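Local coordinates for nicotinate-nucleotide pyrophosphorylase (Pyrococcus furiosus, PDB 2I14), which probably joins nicotinate to the phosphoribosyl group of phosphoribosyl pyrophosphate, with ATP hydrolysis, to make nicotinate mononucleotide for NAD synthesis, at residues A[48-53]-A[304-309]; A[57-62]-A[85-90]; A[61-66]-A[116-121]. One frame throughout, in Å; residues are numbered along the deposited sequence.

Contact 1 (A[48-53]-A[304-309])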
loop_
_atom_site.group_PDB
_atom_site.type_symbol
_atom_site.label_atom_id
_atom_site.label_comp_id
_atom_site.label_asym_id
_atom_site.label_seq_id
_atom_site.Cartn_x
_atom_site.Cartn_y
_atom_site.Cartn_z
ATOM N N VAL A 48 11.684 -33.013 17.295
ATOM C CA VAL A 48 10.432 -32.508 16.759
ATOM C C VAL A 48 10.409 -31.006 17.027
ATOM O O VAL A 48 10.450 -30.569 18.182
ATOM C CB VAL A 48 9.226 -33.171 17.410
ATOM C CG1 VAL A 48 7.970 -32.479 16.956
ATOM C CG2 VAL A 48 9.163 -34.623 17.003
ATOM N N THR A 49 10.384 -30.219 15.953
ATOM C CA THR A 49 10.364 -28.751 16.059
ATOM C C THR A 49 9.584 -28.113 14.905
ATOM O O THR A 49 8.937 -28.793 14.117
ATOM C CB THR A 49 11.785 -28.163 15.975
ATOM O OG1 THR A 49 12.301 -28.433 14.669
ATOM C CG2 THR A 49 12.717 -28.795 17.003
ATOM N N THR A 50 9.642 -26.795 14.832
ATOM C CA THR A 50 9.018 -26.046 13.743
ATOM C C THR A 50 9.985 -24.924 13.528
ATOM O O THR A 50 10.641 -24.474 14.473
ATOM C CB THR A 50 7.663 -25.360 14.081
ATOM O OG1 THR A 50 7.835 -24.447 15.168
ATOM C CG2 THR A 50 6.639 -26.360 14.450
ATOM N N THR A 51 10.067 -24.466 12.289
ATOM C CA THR A 51 10.965 -23.370 11.960
ATOM C C THR A 51 10.146 -22.098 11.982
ATOM O O THR A 51 10.674 -21.002 11.835
ATOM C CB THR A 51 11.580 -23.552 10.564
ATOM O OG1 THR A 51 10.530 -23.753 9.612
ATOM C CG2 THR A 51 12.521 -24.751 10.546
ATOM N N SER A 52 8.844 -22.263 12.184
ATOM C CA SER A 52 7.935 -21.130 12.234
ATOM C C SER A 52 6.619 -21.541 12.860
ATOM O O SER A 52 6.300 -22.719 12.953
ATOM C CB SER A 52 7.642 -20.652 10.823
ATOM O OG SER A 52 6.872 -21.646 10.157
ATOM N N LEU A 53 5.847 -20.552 13.271
ATOM C CA LEU A 53 4.531 -20.784 13.838
ATOM C C LEU A 53 3.587 -20.083 12.875
ATOM O O LEU A 53 3.985 -19.190 12.142
ATOM C CB LEU A 53 4.429 -20.156 15.236
ATOM C CG LEU A 53 5.296 -20.842 16.295
ATOM C CD1 LEU A 53 5.526 -19.903 17.463
ATOM C CD2 LEU A 53 4.626 -22.141 16.725
ATOM N N VAL A 304 0.597 -26.438 13.334
ATOM C CA VAL A 304 1.949 -25.926 13.573
ATOM C C VAL A 304 2.822 -26.838 12.731
ATOM O O VAL A 304 2.799 -28.041 12.925
ATOM C CB VAL A 304 2.337 -26.047 15.074
ATOM C CG1 VAL A 304 3.738 -25.519 15.308
ATOM C CG2 VAL A 304 1.345 -25.272 15.925
ATOM N N ASP A 305 3.566 -26.268 11.786
ATOM C CA ASP A 305 4.412 -27.057 10.880
ATOM C C ASP A 305 5.468 -27.822 11.663
ATOM O O ASP A 305 6.651 -27.484 11.608
ATOM C CB ASP A 305 5.097 -26.142 9.836
ATOM C CG ASP A 305 5.353 -26.854 8.494
ATOM O OD1 ASP A 305 6.141 -26.337 7.649
ATOM O OD2 ASP A 305 4.752 -27.933 8.278
ATOM N N PHE A 306 5.032 -28.847 12.394
ATOM C CA PHE A 306 5.925 -29.681 13.208
ATOM C C PHE A 306 6.631 -30.732 12.348
ATOM O O PHE A 306 5.998 -31.394 11.534
ATOM C CB PHE A 306 5.121 -30.368 14.330
ATOM C CG PHE A 306 5.073 -29.590 15.618
ATOM C CD1 PHE A 306 3.893 -29.501 16.353
ATOM C CD2 PHE A 306 6.210 -28.955 16.107
ATOM C CE1 PHE A 306 3.840 -28.787 17.556
ATOM C CE2 PHE A 306 6.171 -28.234 17.311
ATOM C CZ PHE A 306 4.979 -28.151 18.035
ATOM N N ALA A 307 7.936 -30.888 12.523
ATOM C CA ALA A 307 8.666 -31.878 11.745
ATOM C C ALA A 307 9.573 -32.746 12.611
ATOM O O ALA A 307 10.143 -32.277 13.591
ATOM C CB ALA A 307 9.481 -31.191 10.659
ATOM N N LEU A 308 9.698 -34.016 12.239
ATOM C CA LEU A 308 10.547 -34.963 12.958
ATOM C C LEU A 308 11.860 -35.130 12.186
ATOM O O LEU A 308 11.873 -35.648 11.065
ATOM C CB LEU A 308 9.829 -36.317 13.074
ATOM C CG LEU A 308 10.526 -37.475 13.802
ATOM C CD1 LEU A 308 11.684 -38.048 12.983
ATOM C CD2 LEU A 308 11.023 -36.968 15.144
ATOM N N ASP A 309 12.967 -34.696 12.776
ATOM C CA ASP A 309 14.261 -34.814 12.105
ATOM C C ASP A 309 15.368 -35.394 12.979
ATOM O O ASP A 309 15.628 -34.893 14.071
ATOM C CB ASP A 309 14.733 -33.452 11.604
ATOM C CG ASP A 309 13.674 -32.718 10.817
ATOM O OD1 ASP A 309 12.974 -33.354 10.000
ATOM O OD2 ASP A 309 13.551 -31.493 11.006
#
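Thr49 and Ala307 pair through two backbone hydrogen bonds that fasten segment 48-53 to 304-309. Thr49 N reaches Ala307 O at 3.1 Å, and Ala307 N returns to Thr49 O at 2.8 Å. Next to them Val48 and Leu308 form an antiparallel non-hydrogen-bonded pair, and their side chains cross at about a right angle, Val48 CG2 meeting Leu308 CD2 at 3.5 Å. Strand 43-49 is thereby laid against strand 307-313 within the large antiparallel sheet, joining a strand of the N-terminal family region to one whose start lies in the C-terminal, barrel-type region. Phe306 extends the contact beyond the strand pair. Its CB lies 4.1 Å from Thr49 O, and CD2 lies 3.4 Å from the same oxygen, which sits at the ring edge near its plane. Phe306 CD2 also meets Val48 CG1 at 4.0 Å, a methyl brought there by standing anti to the backbone N (chi1 172°). At its tip the ring meets Phe88. Val304 CG1 lies over the centre of one face, 3.9 Å above the plane, and also touches Leu53 CD2. An inverse gamma turn centred on Asp305 separates Val304 from Phe306; the Asp305 carboxylate makes a weak hydrogen bond to His144 of a neighbouring subunit.

Contact 2 (A[57-62]-A[85-90])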
loop_
_atom_site.group_PDB
_atom_site.type_symbol
_atom_site.label_atom_id
_atom_site.label_comp_id
_atom_site.label_asym_id
_atom_site.label_seq_id
_atom_site.Cartn_x
_atom_site.Cartn_y
_atom_site.Cartn_z
ATOM N N TRP A 57 3.695 -16.074 14.336
ATOM C CA TRP A 57 3.424 -15.735 15.719
ATOM C C TRP A 57 4.716 -15.986 16.483
ATOM O O TRP A 57 5.578 -16.739 16.023
ATOM C CB TRP A 57 2.299 -16.612 16.266
ATOM C CG TRP A 57 0.938 -16.248 15.749
ATOM C CD1 TRP A 57 0.513 -15.012 15.358
ATOM C CD2 TRP A 57 -0.210 -17.102 15.688
ATOM N NE1 TRP A 57 -0.829 -15.037 15.070
ATOM C CE2 TRP A 57 -1.299 -16.308 15.264
ATOM C CE3 TRP A 57 -0.423 -18.464 15.954
ATOM C CZ2 TRP A 57 -2.579 -16.821 15.101
ATOM C CZ3 TRP A 57 -1.703 -18.981 15.796
ATOM C CH2 TRP A 57 -2.766 -18.155 15.372
ATOM N N ARG A 58 4.854 -15.348 17.634
ATOM C CA ARG A 58 6.056 -15.496 18.438
ATOM C C ARG A 58 6.105 -16.779 19.276
ATOM O O ARG A 58 7.169 -17.357 19.461
ATOM C CB ARG A 58 6.214 -14.290 19.366
ATOM C CG ARG A 58 6.400 -12.937 18.684
ATOM C CD ARG A 58 7.766 -12.782 18.036
ATOM N NE ARG A 58 8.097 -11.368 17.838
ATOM C CZ ARG A 58 9.104 -10.921 17.086
ATOM N NH1 ARG A 58 9.898 -11.777 16.440
ATOM N NH2 ARG A 58 9.325 -9.610 16.983
ATOM N N TRP A 59 4.956 -17.217 19.786
ATOM C CA TRP A 59 4.894 -18.414 20.611
ATOM C C TRP A 59 3.713 -19.276 20.222
ATOM O O TRP A 59 2.825 -18.837 19.511
ATOM C CB TRP A 59 4.710 -18.022 22.077
ATOM C CG TRP A 59 3.258 -17.743 22.421
ATOM C CD1 TRP A 59 2.214 -18.664 22.532
ATOM C CD2 TRP A 59 2.671 -16.469 22.574
ATOM N NE1 TRP A 59 1.018 -18.010 22.730
ATOM C CE2 TRP A 59 1.269 -16.665 22.763
ATOM C CE3 TRP A 59 3.183 -15.176 22.568
ATOM C CZ2 TRP A 59 0.391 -15.611 22.943
ATOM C CZ3 TRP A 59 2.311 -14.123 22.748
ATOM C CH2 TRP A 59 0.925 -14.343 22.933
ATOM N N GLY A 60 3.685 -20.488 20.758
ATOM C CA GLY A 60 2.583 -21.404 20.513
ATOM C C GLY A 60 2.338 -22.233 21.768
ATOM O O GLY A 60 3.161 -22.218 22.692
ATOM N N VAL A 61 1.221 -22.956 21.814
ATOM C CA VAL A 61 0.896 -23.789 22.978
ATOM C C VAL A 61 1.034 -25.260 22.622
ATOM O O VAL A 61 0.307 -25.755 21.766
ATOM C CB VAL A 61 -0.556 -23.538 23.473
ATOM C CG1 VAL A 61 -0.910 -24.535 24.568
ATOM C CG2 VAL A 61 -0.710 -22.105 23.971
ATOM N N LEU A 62 1.952 -25.956 23.289
ATOM C CA LEU A 62 2.179 -27.374 23.023
ATOM C C LEU A 62 0.989 -28.239 23.406
ATOM O O LEU A 62 0.493 -28.145 24.530
ATOM C CB LEU A 62 3.386 -27.873 23.796
ATOM C CG LEU A 62 4.298 -28.883 23.090
ATOM C CD1 LEU A 62 4.935 -29.778 24.156
ATOM C CD2 LEU A 62 3.521 -29.734 22.077
ATOM N N GLY A 85 0.976 -28.460 27.159
ATOM C CA GLY A 85 0.531 -27.136 27.541
ATOM C C GLY A 85 1.660 -26.132 27.657
ATOM O O GLY A 85 1.416 -24.944 27.826
ATOM N N THR A 86 2.897 -26.598 27.571
ATOM C CA THR A 86 4.040 -25.697 27.654
ATOM C C THR A 86 4.074 -24.691 26.496
ATOM O O THR A 86 3.753 -25.012 25.346
ATOM C CB THR A 86 5.381 -26.475 27.631
ATOM O OG1 THR A 86 5.417 -27.400 28.718
ATOM C CG2 THR A 86 6.566 -25.525 27.746
ATOM N N ILE A 87 4.469 -23.465 26.807
ATOM C CA ILE A 87 4.577 -22.448 25.785
ATOM C C ILE A 87 5.901 -22.769 25.135
ATOM O O ILE A 87 6.877 -23.027 25.833
ATOM C CB ILE A 87 4.651 -21.054 26.414
ATOM C CG1 ILE A 87 3.361 -20.783 27.204
ATOM C CG2 ILE A 87 4.922 -20.001 25.344
ATOM C CD1 ILE A 87 2.077 -20.902 26.398
ATOM N N PHE A 88 5.946 -22.787 23.811
ATOM C CA PHE A 88 7.201 -23.084 23.121
ATOM C C PHE A 88 7.500 -22.124 21.970
ATOM O O PHE A 88 6.720 -21.222 21.655
ATOM C CB PHE A 88 7.195 -24.511 22.577
ATOM C CG PHE A 88 6.364 -24.669 21.348
ATOM C CD1 PHE A 88 4.987 -24.707 21.432
ATOM C CD2 PHE A 88 6.961 -24.732 20.100
ATOM C CE1 PHE A 88 4.223 -24.806 20.293
ATOM C CE2 PHE A 88 6.201 -24.831 18.960
ATOM C CZ PHE A 88 4.834 -24.869 19.054
ATOM N N HIS A 89 8.634 -22.351 21.323
ATOM C CA HIS A 89 9.059 -21.502 20.223
ATOM C C HIS A 89 9.698 -22.289 19.097
ATOM O O HIS A 89 9.916 -23.497 19.195
ATOM C CB HIS A 89 10.061 -20.466 20.733
ATOM C CG HIS A 89 9.629 -19.779 21.991
ATOM N ND1 HIS A 89 8.573 -18.896 22.028
ATOM C CD2 HIS A 89 10.103 -19.853 23.257
ATOM C CE1 HIS A 89 8.419 -18.449 23.262
ATOM N NE2 HIS A 89 9.335 -19.016 24.027
ATOM N N PRO A 90 9.992 -21.603 17.991
ATOM C CA PRO A 90 10.619 -22.296 16.864
ATOM C C PRO A 90 12.019 -22.759 17.248
ATOM O O PRO A 90 12.655 -22.175 18.115
ATOM C CB PRO A 90 10.639 -21.226 15.784
ATOM C CG PRO A 90 9.409 -20.417 16.096
ATOM C CD PRO A 90 9.495 -20.273 17.587
#
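A short antiparallel pairing of Gly60 and Val61 with Phe88 and Ile87 makes this a buried backbone contact, a separate two-stranded ribbon beside helices 108-131 and 377-390. Gly60 and Phe88 form the hydrogen-bonded pair: Gly60 N reaches Phe88 O at 3.2 Å and Phe88 N reaches Gly60 O at 3.1 Å. Past the strands the bonding goes on, with Leu62 N giving its hydrogen to Thr86 O at 2.9 Å and Gly85 N to Leu62 O. At the other end His89 ND1 makes a weak bond to Arg58 O, which lies at the edge of the imidazole near its plane. Phe88 CG stands between its own backbone N and carbonyl carbon (chi1 76°), and the ring lies against Gly60. Phe88 CD1 is 3.3 Å from Gly60 O, while CE1 approaches the Gly60 carbonyl carbon, ground that a residue without a side chain leaves to the ring. Ile87 turns to the other face, between two partners. Ile87 CG2 is 3.8 Å from Trp59 CB, and Ile87 CD1 meets Val61 CG2 at 3.9 Å, the latter two side chains crossing obliquely. An alanine here, without CG2 and CD1, would probably open a gap beside Trp59 CB and Val61 CG2. The Trp59 side chain packs on the C-terminal residues Leu393 to Ile395. Val61 and Ile87 on one face, and the Phe88 ring beside a bare glycine on the other, mark an antiparallel strand pair in the N-terminal region of a quinolinate phosphoribosyltransferase-type enzyme.

Contact 3 (A[61-66]-A[116-121])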
loop_
_atom_site.group_PDB
_atom_site.type_symbol
_atom_site.label_atom_id
_atom_site.label_comp_id
_atom_site.label_asym_id
_atom_site.label_seq_id
_atom_site.Cartn_x
_atom_site.Cartn_y
_atom_site.Cartn_z
ATOM N N VAL A 61 1.221 -22.956 21.814
ATOM C CA VAL A 61 0.896 -23.789 22.978
ATOM C C VAL A 61 1.034 -25.260 22.622
ATOM O O VAL A 61 0.307 -25.755 21.766
ATOM C CB VAL A 61 -0.556 -23.538 23.473
ATOM C CG1 VAL A 61 -0.910 -24.535 24.568
ATOM C CG2 VAL A 61 -0.710 -22.105 23.971
ATOM N N LEU A 62 1.952 -25.956 23.289
ATOM C CA LEU A 62 2.179 -27.374 23.023
ATOM C C LEU A 62 0.989 -28.239 23.406
ATOM O O LEU A 62 0.493 -28.145 24.530
ATOM C CB LEU A 62 3.386 -27.873 23.796
ATOM C CG LEU A 62 4.298 -28.883 23.090
ATOM C CD1 LEU A 62 4.935 -29.778 24.156
ATOM C CD2 LEU A 62 3.521 -29.734 22.077
ATOM N N VAL A 63 0.539 -29.090 22.482
ATOM C CA VAL A 63 -0.591 -29.978 22.750
ATOM C C VAL A 63 -0.518 -31.315 22.020
ATOM O O VAL A 63 -0.169 -31.369 20.842
ATOM C CB VAL A 63 -1.911 -29.327 22.363
ATOM C CG1 VAL A 63 -3.066 -30.258 22.722
ATOM C CG2 VAL A 63 -2.051 -27.988 23.064
ATOM N N GLY A 64 -0.863 -32.393 22.717
ATOM C CA GLY A 64 -0.833 -33.707 22.097
ATOM C C GLY A 64 0.215 -34.664 22.637
ATOM O O GLY A 64 0.286 -35.818 22.212
ATOM N N VAL A 65 1.042 -34.198 23.564
ATOM C CA VAL A 65 2.068 -35.051 24.150
ATOM C C VAL A 65 1.441 -36.367 24.648
ATOM O O VAL A 65 2.066 -37.422 24.601
ATOM C CB VAL A 65 2.759 -34.343 25.340
ATOM C CG1 VAL A 65 4.116 -34.985 25.616
ATOM C CG2 VAL A 65 2.888 -32.861 25.052
ATOM N N GLU A 66 0.203 -36.297 25.122
ATOM C CA GLU A 66 -0.494 -37.479 25.620
ATOM C C GLU A 66 -0.670 -38.517 24.517
ATOM O O GLU A 66 -0.014 -39.557 24.526
ATOM C CB GLU A 66 -1.864 -37.086 26.171
ATOM C CG GLU A 66 -2.398 -38.003 27.267
ATOM C CD GLU A 66 -3.650 -37.437 27.932
ATOM O OE1 GLU A 66 -4.770 -37.865 27.555
ATOM O OE2 GLU A 66 -3.506 -36.555 28.823
ATOM N N SER A 116 0.745 -31.332 15.811
ATOM C CA SER A 116 0.444 -30.219 14.920
ATOM C C SER A 116 -0.911 -29.526 14.977
ATOM O O SER A 116 -0.988 -28.318 15.213
ATOM C CB SER A 116 0.700 -30.650 13.487
ATOM O OG SER A 116 2.038 -31.060 13.360
ATOM N N GLN A 117 -1.985 -30.263 14.754
ATOM C CA GLN A 117 -3.285 -29.625 14.738
ATOM C C GLN A 117 -3.766 -29.199 16.131
ATOM O O GLN A 117 -4.429 -28.171 16.287
ATOM C CB GLN A 117 -4.289 -30.561 14.065
ATOM C CG GLN A 117 -5.571 -29.887 13.603
ATOM C CD GLN A 117 -6.549 -30.860 12.924
ATOM O OE1 GLN A 117 -7.626 -30.454 12.477
ATOM N NE2 GLN A 117 -6.171 -32.148 12.841
ATOM N N ALA A 118 -3.433 -30.002 17.137
ATOM C CA ALA A 118 -3.816 -29.699 18.510
ATOM C C ALA A 118 -3.109 -28.415 18.909
ATOM O O ALA A 118 -3.750 -27.431 19.321
ATOM C CB ALA A 118 -3.402 -30.824 19.431
ATOM N N SER A 119 -1.784 -28.427 18.782
ATOM C CA SER A 119 -0.983 -27.255 19.102
ATOM C C SER A 119 -1.520 -26.039 18.368
ATOM O O SER A 119 -1.565 -24.934 18.923
ATOM C CB SER A 119 0.470 -27.498 18.717
ATOM O OG SER A 119 1.082 -28.366 19.660
ATOM N N GLY A 120 -1.928 -26.263 17.121
ATOM C CA GLY A 120 -2.478 -25.193 16.322
ATOM C C GLY A 120 -3.722 -24.598 16.959
ATOM O O GLY A 120 -3.791 -23.400 17.237
ATOM N N ILE A 121 -4.717 -25.439 17.204
ATOM C CA ILE A 121 -5.947 -24.978 17.823
ATOM C C ILE A 121 -5.699 -24.312 19.179
ATOM O O ILE A 121 -6.268 -23.255 19.474
ATOM C CB ILE A 121 -6.913 -26.130 17.999
ATOM C CG1 ILE A 121 -7.253 -26.704 16.624
ATOM C CG2 ILE A 121 -8.160 -25.650 18.718
ATOM C CD1 ILE A 121 -8.266 -27.840 16.637
#
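Val63 N gives its hydrogen to Ser119 OG at 3.0 Å, with an angle of 147° at the hydrogen. The hydroxyl is swung to meet it, OG anti to its own carbonyl carbon and beside the backbone N (chi1 -75°). The same oxygen has a weak bond to Leu115 O, one turn back in helix 108-131, which ties it to its own helix as well. Leu62 CD2 is a van der Waals neighbour of this hydroxyl, 3.7 Å from Ser119 OG. A CA-H...O contact joins the backbones, Ser119 CA lying 3.3 Å from Val61 O. Apolar packing comes from Val63, whose CB points towards the helix; Val63 CG1 meets Ala118 CB at 3.4 Å, while CG2 faces the helix backbone near Ala118 O. Further along, Gly64 takes the N-cap position of helix 65-72, with a backbone conformation (phi 113°) that glycine readily adopts. Glu84 accepts hydrogen bonds from Gly64 N and Glu66 N at this helix start. Helix 150-159 packs against Ala118 through Met152. The whole is a strand-to-helix connection leading from strand 60-61 into helix 65-72, its backbone held by a serine hydroxyl on the flank of a long helix.

Contact 2 and contact 3 share Val61 and Leu62, so the chain that pairs with 85-90 goes straight on to pack against helix 108-131; their centres lie about 10 Å apart. Both are nested inside the loop closed by contact 1, whose centre is about 11 Å from that of contact 2 and 12 Å from that of contact 3. Phe306 bridges all three, its CZ facing Phe88 CZ at 3.4 Å and its CE1 lying 3.5 Å from Ser119 OG. In contact 1 the Asp305 side chain is about 5 Å from a bound phosphoribosyl pyrophosphate analogue. The His89 side chain of contact 2 is about 8 Å from that of the zinc ligand His337 and 12 Å from a zinc ion.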